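Local coordinates for lovastatin nonaketide synthase mokA (Monascus pilosus, PDB 6AD3), which builds the nonaketide precursor of monacolin K (lovastatin) as an iterative type I polyketide synthase, this piece being its condensation domain, at residues A223-Y227 with G228-L232; H266-P269 with T270-S274; E501-I504 with S505-S508. The protein carries 1 engineered substitution. All blocks are in the same frame, centred on the assembly; numbering follows the deposited sequence.

Interaction 1: residues A223-Y227 with G228-L232; sequences ASQLY and GGVTL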
loop_
_atom_site.group_PDB
_atom_site.type_symbol
_atom_site.label_atom_id
_atom_site.label_comp_id
_atom_site.label_asym_id
_atom_site.label_seq_id
_atom_site.Cartn_x
_atom_site.Cartn_y
_atom_site.Cartn_z
ATOM N N ALA A 223 -14.939 13.480 6.626
ATOM C CA ALA A 223 -15.199 13.770 8.029
ATOM C C ALA A 223 -14.932 15.246 8.369
ATOM O O ALA A 223 -15.752 15.884 9.030
ATOM C CB ALA A 223 -14.348 12.876 8.912
ATOM N N SER A 224 -13.882 15.799 7.784
ATOM C CA SER A 224 -13.547 17.207 7.945
ATOM C C SER A 224 -14.664 18.088 7.400
ATOM O O SER A 224 -15.080 19.072 8.057
ATOM C CB SER A 224 -12.248 17.529 7.202
ATOM O OG SER A 224 -11.920 18.924 7.301
ATOM N N GLN A 225 -15.064 17.813 6.163
ATOM C CA GLN A 225 -16.102 18.627 5.531
ATOM C C GLN A 225 -17.391 18.541 6.328
ATOM O O GLN A 225 -18.037 19.554 6.584
ATOM C CB GLN A 225 -16.343 18.176 4.105
ATOM C CG GLN A 225 -15.268 18.603 3.153
ATOM C CD GLN A 225 -15.550 18.144 1.781
ATOM O OE1 GLN A 225 -16.115 18.889 0.966
ATOM N NE2 GLN A 225 -15.252 16.887 1.526
ATOM N N LEU A 226 -17.773 17.326 6.741
ATOM C CA LEU A 226 -19.031 17.154 7.483
ATOM C C LEU A 226 -18.978 17.865 8.821
ATOM O O LEU A 226 -19.881 18.622 9.172
ATOM C CB LEU A 226 -19.339 15.694 7.713
ATOM C CG LEU A 226 -19.866 14.943 6.494
ATOM C CD1 LEU A 226 -19.722 13.460 6.672
ATOM C CD2 LEU A 226 -21.304 15.308 6.155
ATOM N N TYR A 227 -17.854 17.728 9.506
ATOM C CA TYR A 227 -17.640 18.445 10.752
ATOM C C TYR A 227 -17.799 19.951 10.541
ATOM O O TYR A 227 -18.364 20.651 11.385
ATOM C CB TYR A 227 -16.257 18.128 11.298
ATOM C CG TYR A 227 -15.926 18.781 12.628
ATOM C CD1 TYR A 227 -15.463 20.081 12.695
ATOM C CD2 TYR A 227 -16.006 18.061 13.795
ATOM C CE1 TYR A 227 -15.127 20.665 13.922
ATOM C CE2 TYR A 227 -15.685 18.618 15.013
ATOM C CZ TYR A 227 -15.208 19.906 15.077
ATOM O OH TYR A 227 -14.888 20.460 16.316
ATOM N N GLY A 228 -17.275 20.444 9.439
ATOM C CA GLY A 228 -17.364 21.869 9.115
ATOM C C GLY A 228 -18.682 22.295 8.500
ATOM O O GLY A 228 -18.784 23.385 8.004
ATOM N N GLY A 229 -19.674 21.419 8.516
ATOM C CA GLY A 229 -21.026 21.752 8.063
ATOM C C GLY A 229 -21.244 21.743 6.541
ATOM O O GLY A 229 -22.221 22.287 6.065
ATOM N N VAL A 230 -20.332 21.150 5.775
ATOM C CA VAL A 230 -20.576 20.947 4.344
ATOM C C VAL A 230 -21.631 19.891 4.121
ATOM O O VAL A 230 -21.699 18.904 4.859
ATOM C CB VAL A 230 -19.303 20.528 3.611
ATOM C CG1 VAL A 230 -19.637 20.098 2.178
ATOM C CG2 VAL A 230 -18.313 21.671 3.623
ATOM N N THR A 231 -22.415 20.065 3.059
ATOM C CA THR A 231 -23.332 19.038 2.600
ATOM C C THR A 231 -22.673 18.308 1.437
ATOM O O THR A 231 -22.317 18.914 0.430
ATOM C CB THR A 231 -24.683 19.632 2.107
ATOM O OG1 THR A 231 -25.285 20.427 3.151
ATOM C CG2 THR A 231 -25.649 18.506 1.710
ATOM N N LEU A 232 -22.318 17.062 1.658
ATOM C CA LEU A 232 -21.685 16.294 0.612
ATOM C C LEU A 232 -22.728 16.016 -0.473
ATOM O O LEU A 232 -23.930 16.118 -0.233
ATOM C CB LEU A 232 -21.104 14.978 1.179
ATOM C CG LEU A 232 -20.054 15.144 2.295
ATOM C CD1 LEU A 232 -19.609 13.792 2.863
ATOM C CD2 LEU A 232 -18.850 15.932 1.764
#
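Gln225 O takes the backbone N-H of Val230 at 2.9 Å (N to O), the donor standing well above the carbonyl plane. One residue on, Leu226 O accepts Gly229 N at 2.9 Å, again from above its plane. These two bonds, with Gly229 at positive phi (80°), make the Schellman motif that ends helix 213-227; within the same turn, Gly228 N keeps an i to i+4 bond to Ser224 O. The turn folds Val230 back over the last helical turn. Its CB lies 3.4 Å from Gln225 O and 3.8 Å from Gln225 CB, and its CG1 borders the OE1 end of the glutamine.

Gln225 CG lies beside the backbone N (chi1 -75°), and the chain is extended beyond it, which brings the amide obliquely alongside Leu232 CD2: NE2 sits 3.7 Å from that methyl, while its hydrogen bond goes back to Val221 O. The other methyl of Leu232, CD1, meets Leu226 CG at 3.8 Å and lies equally near Leu226 CD1, the two leucines crossing at about a right angle. Leu226 also rests on Ala118 and Val122 of helix 112-125, and Leu232 touches Arg125 there. Tyr227 reaches instead to Asp111 N through OH, with Arg114 in cation-pi contact.

The chemistry is that of a Schellman helix end: loop N-H groups satisfy the carbonyls of Ser224, Gln225 and Leu226, Arg114 NH2 meets Tyr227 O, and a Leu226-Leu232 contact accompanies them at the surface, facing helix 112-125.

Interaction 2: residues H266-P269 with T270-S274; sequences HHQP and TGVVS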
loop_
_atom_site.group_PDB
_atom_site.type_symbol
_atom_site.label_atom_id
_atom_site.label_comp_id
_atom_site.label_asym_id
_atom_site.label_seq_id
_atom_site.Cartn_x
_atom_site.Cartn_y
_atom_site.Cartn_z
ATOM N N HIS A 266 6.437 -11.041 -18.962
ATOM C CA HIS A 266 6.913 -11.983 -17.950
ATOM C C HIS A 266 7.123 -13.405 -18.447
ATOM O O HIS A 266 7.678 -14.250 -17.738
ATOM C CB HIS A 266 5.955 -11.948 -16.752
ATOM C CG HIS A 266 6.109 -10.704 -15.943
ATOM N ND1 HIS A 266 7.240 -10.467 -15.196
ATOM C CD2 HIS A 266 5.423 -9.539 -15.963
ATOM C CE1 HIS A 266 7.187 -9.245 -14.705
ATOM N NE2 HIS A 266 6.102 -8.658 -15.166
ATOM N N HIS A 267 6.916 -13.596 -19.735
ATOM C CA HIS A 267 7.131 -14.927 -20.331
ATOM C C HIS A 267 8.626 -15.335 -20.275
ATOM O O HIS A 267 9.541 -14.495 -20.362
ATOM C CB HIS A 267 6.637 -14.937 -21.788
ATOM C CG HIS A 267 6.513 -16.313 -22.371
ATOM N ND1 HIS A 267 7.522 -16.914 -23.098
ATOM C CD2 HIS A 267 5.495 -17.209 -22.330
ATOM C CE1 HIS A 267 7.141 -18.132 -23.450
ATOM N NE2 HIS A 267 5.932 -18.350 -22.960
ATOM N N GLN A 268 8.851 -16.624 -20.108
ATOM C CA GLN A 268 10.163 -17.169 -19.976
ATOM C C GLN A 268 10.368 -18.216 -21.108
ATOM O O GLN A 268 9.415 -18.839 -21.529
ATOM C CB GLN A 268 10.277 -17.861 -18.621
ATOM C CG GLN A 268 10.398 -16.904 -17.435
ATOM C CD GLN A 268 11.699 -16.153 -17.466
ATOM O OE1 GLN A 268 11.776 -15.069 -18.009
ATOM N NE2 GLN A 268 12.768 -16.815 -17.044
ATOM N N PRO A 269 11.627 -18.519 -21.452
ATOM C CA PRO A 269 11.918 -19.749 -22.224
ATOM C C PRO A 269 11.412 -21.005 -21.527
ATOM O O PRO A 269 11.285 -21.026 -20.303
ATOM C CB PRO A 269 13.447 -19.750 -22.311
ATOM C CG PRO A 269 13.823 -18.315 -22.209
ATOM C CD PRO A 269 12.844 -17.746 -21.192
ATOM N N THR A 270 11.042 -22.018 -22.297
ATOM C CA THR A 270 10.292 -23.136 -21.756
ATOM C C THR A 270 10.960 -23.821 -20.560
ATOM O O THR A 270 10.278 -24.202 -19.597
ATOM C CB THR A 270 10.014 -24.185 -22.826
ATOM O OG1 THR A 270 9.074 -23.648 -23.746
ATOM C CG2 THR A 270 9.435 -25.465 -22.181
ATOM N N GLY A 271 12.278 -23.914 -20.559
ATOM C CA GLY A 271 12.962 -24.386 -19.333
ATOM C C GLY A 271 12.539 -23.637 -18.054
ATOM O O GLY A 271 12.126 -24.247 -17.060
ATOM N N VAL A 272 12.537 -22.310 -18.119
ATOM C CA VAL A 272 13.306 -21.507 -17.180
ATOM C C VAL A 272 12.442 -20.796 -16.147
ATOM O O VAL A 272 11.480 -20.110 -16.473
ATOM C CB VAL A 272 14.175 -20.491 -17.920
ATOM C CG1 VAL A 272 14.981 -19.662 -16.932
ATOM C CG2 VAL A 272 15.081 -21.216 -18.912
ATOM N N VAL A 273 12.742 -21.035 -14.878
ATOM C CA VAL A 273 11.942 -20.460 -13.822
ATOM C C VAL A 273 12.124 -18.953 -13.832
ATOM O O VAL A 273 13.178 -18.458 -14.214
ATOM C CB VAL A 273 12.328 -21.020 -12.434
ATOM C CG1 VAL A 273 11.612 -22.346 -12.188
ATOM C CG2 VAL A 273 13.838 -21.184 -12.323
ATOM N N SER A 274 11.058 -18.239 -13.530
ATOM C CA SER A 274 11.156 -16.809 -13.260
ATOM C C SER A 274 12.280 -16.558 -12.232
ATOM O O SER A 274 12.295 -17.182 -11.164
ATOM C CB SER A 274 9.831 -16.288 -12.746
ATOM O OG SER A 274 8.834 -16.403 -13.728
#
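Between Pro269 and Val272 the chain reverses in a beta turn, with Thr270 and Gly271 both at helical phi/psi. Val272 N donates to Pro269 O at 2.8 Å, the donor standing above the carbonyl plane. The bond is nearly straight at the hydrogen (170°) and brings residues on the two arms of the bend together. Beside it, Val272 CG2 meets Pro269 CB at 4.0 Å, a light apolar touch.

Gln268 turns toward the returning arm. Its CB is 3.3 Å from Val272 O, and CG passes the same oxygen at 3.5 Å before the chain turns at chi2 (-67°). That kink folds the amide back across the returning arm, where NE2 gives a weak hydrogen bond to Val273 O at 3.3 Å (131° at the hydrogen). The methyl Val272 CG1 stands 3.6 Å from Gln268 NE2, and Ser274 OG is a looser neighbour of Gln268 CG at 4.1 Å. The glutamine's stronger polar partner lies elsewhere: OE1 accepts from Arg376 NH2. The two ends of one amide thus have different partners, and together these probably limit its rotation, the Val273 bond being weak.

The turn projects from the surface in the connection between helix 256-266 and strand 301-307. At its base His266, the last residue of that helix, donates through NE2 to Pro374 O, and Arg376 belongs with Pro374 to strand 371-377, an outermost strand of the six-stranded sheet; Ser274 rests on the loop residue Phe417.

Interaction 3: residues E501-I504 with S505-S508; sequences ESYI and SILS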
loop_
_atom_site.group_PDB
_atom_site.type_symbol
_atom_site.label_atom_id
_atom_site.label_comp_id
_atom_site.label_asym_id
_atom_site.label_seq_id
_atom_site.Cartn_x
_atom_site.Cartn_y
_atom_site.Cartn_z
ATOM N N GLU A 501 20.053 4.406 3.967
ATOM C CA GLU A 501 21.189 5.311 3.893
ATOM C C GLU A 501 21.800 5.272 2.503
ATOM O O GLU A 501 22.207 6.298 1.977
ATOM C CB GLU A 501 22.239 4.958 4.948
ATOM C CG GLU A 501 21.817 5.375 6.361
ATOM C CD GLU A 501 22.785 4.931 7.450
ATOM O OE1 GLU A 501 22.588 5.395 8.599
ATOM O OE2 GLU A 501 23.596 3.971 7.232
ATOM N N SER A 502 21.991 4.066 1.971
ATOM C CA SER A 502 22.528 3.909 0.601
ATOM C C SER A 502 21.634 4.525 -0.468
ATOM O O SER A 502 22.108 5.116 -1.438
ATOM C CB SER A 502 22.799 2.440 0.283
ATOM O OG SER A 502 23.889 1.981 1.056
ATOM N N TYR A 503 20.323 4.440 -0.251
ATOM C CA TYR A 503 19.363 4.998 -1.173
ATOM C C TYR A 503 19.404 6.521 -1.141
ATOM O O TYR A 503 19.451 7.178 -2.194
ATOM C CB TYR A 503 17.967 4.464 -0.828
ATOM C CG TYR A 503 16.885 4.947 -1.768
ATOM C CD1 TYR A 503 16.934 4.662 -3.135
ATOM C CD2 TYR A 503 15.807 5.659 -1.288
ATOM C CE1 TYR A 503 15.950 5.110 -4.004
ATOM C CE2 TYR A 503 14.830 6.150 -2.155
ATOM C CZ TYR A 503 14.895 5.842 -3.508
ATOM O OH TYR A 503 13.940 6.339 -4.367
ATOM N N ILE A 504 19.459 7.091 0.047
ATOM C CA ILE A 504 19.555 8.541 0.171
ATOM C C ILE A 504 20.849 9.047 -0.469
ATOM O O ILE A 504 20.860 10.056 -1.238
ATOM C CB ILE A 504 19.451 8.982 1.642
ATOM C CG1 ILE A 504 18.007 8.770 2.118
ATOM C CG2 ILE A 504 19.862 10.446 1.813
ATOM C CD1 ILE A 504 17.835 8.889 3.612
ATOM N N SER A 505 21.933 8.327 -0.224
ATOM C CA SER A 505 23.208 8.648 -0.896
ATOM C C SER A 505 23.104 8.639 -2.419
ATOM O O SER A 505 23.604 9.555 -3.114
ATOM C CB SER A 505 24.337 7.718 -0.392
ATOM O OG SER A 505 24.625 7.987 0.985
ATOM N N ILE A 506 22.452 7.636 -2.960
ATOM C CA ILE A 506 22.358 7.491 -4.400
ATOM C C ILE A 506 21.442 8.558 -5.003
ATOM O O ILE A 506 21.734 9.089 -6.072
ATOM C CB ILE A 506 21.957 6.020 -4.814
ATOM C CG1 ILE A 506 22.856 5.535 -5.949
ATOM C CG2 ILE A 506 20.506 5.904 -5.184
ATOM C CD1 ILE A 506 22.489 4.162 -6.516
ATOM N N LEU A 507 20.384 8.946 -4.279
ATOM C CA LEU A 507 19.521 10.047 -4.702
ATOM C C LEU A 507 20.281 11.349 -4.687
ATOM O O LEU A 507 20.193 12.135 -5.614
ATOM C CB LEU A 507 18.334 10.218 -3.747
ATOM C CG LEU A 507 17.262 9.121 -3.798
ATOM C CD1 LEU A 507 16.316 9.314 -2.610
ATOM C CD2 LEU A 507 16.488 9.144 -5.101
ATOM N N SER A 508 21.100 11.537 -3.666
ATOM C CA SER A 508 21.845 12.767 -3.568
ATOM C C SER A 508 22.870 12.847 -4.723
ATOM O O SER A 508 23.052 13.904 -5.354
ATOM C CB SER A 508 22.549 12.845 -2.212
ATOM O OG SER A 508 23.312 14.054 -2.161
#
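Tyr503 and Leu507 lie one helical turn apart on helix 495-512, an i/i+4 pair whose CH-pi contact adds to the regular alpha-helical bonds. Followed outward, Leu507 CB passes Tyr503 O and Ile504 O at 3.6 Å from each. CG comes in closer, 3.3 Å from Tyr503 O, the carbonyl that also accepts Leu507 N at 2.9 Å. At the fork the methyls part. CD1 goes over one face of the Tyr503 ring, 3.9 Å from its centroid and 27° off the normal, shifted toward the CE2 rim; CD2 lies near CZ and the phenolic oxygen.

The tyrosine meets it because its CG stands opposite the backbone N (chi1 -178°), which sends the ring outward and toward the C-terminal turn. Its hydroxyl end is fixed by a hydrogen bond with Tyr331 O on helix 327-343, and Leu507 CD1 packs on one face. That helix also covers Leu507 through Tyr331 and Ala334, while Leu482 of strand 481-487 lies against both Tyr503 and Ile504.

On a different side of the helix, where Glu501 and Ser505 are exposed, Glu501 O receives Ser505 N at 3.0 Å. Ser505 OG, turned beside its own backbone N, stands 3.1 Å from that same Glu501 O.

Along the chain the three contacts come in series, all within the condensation domain. Interaction 1 closes helix 213-227 and leads into the loop before helix 239-251; interaction 2 bends the connection between helix 256-266 and strand 301-307; interaction 3 lies within helix 495-512, near the C-terminus. The centres of interactions 1 and 2, on opposite sides of the chain's centre, are about 54 Å apart. Interaction 3 is centred about 33 Å from interaction 2. Interactions 2 and 3 both border the six-stranded sheet, at strands 371-377 and 481-487 respectively, whereas interaction 1 packs on helix 112-125. They finish a helix, shape a surface loop and pack a helix in distant parts of the domain, none touching another.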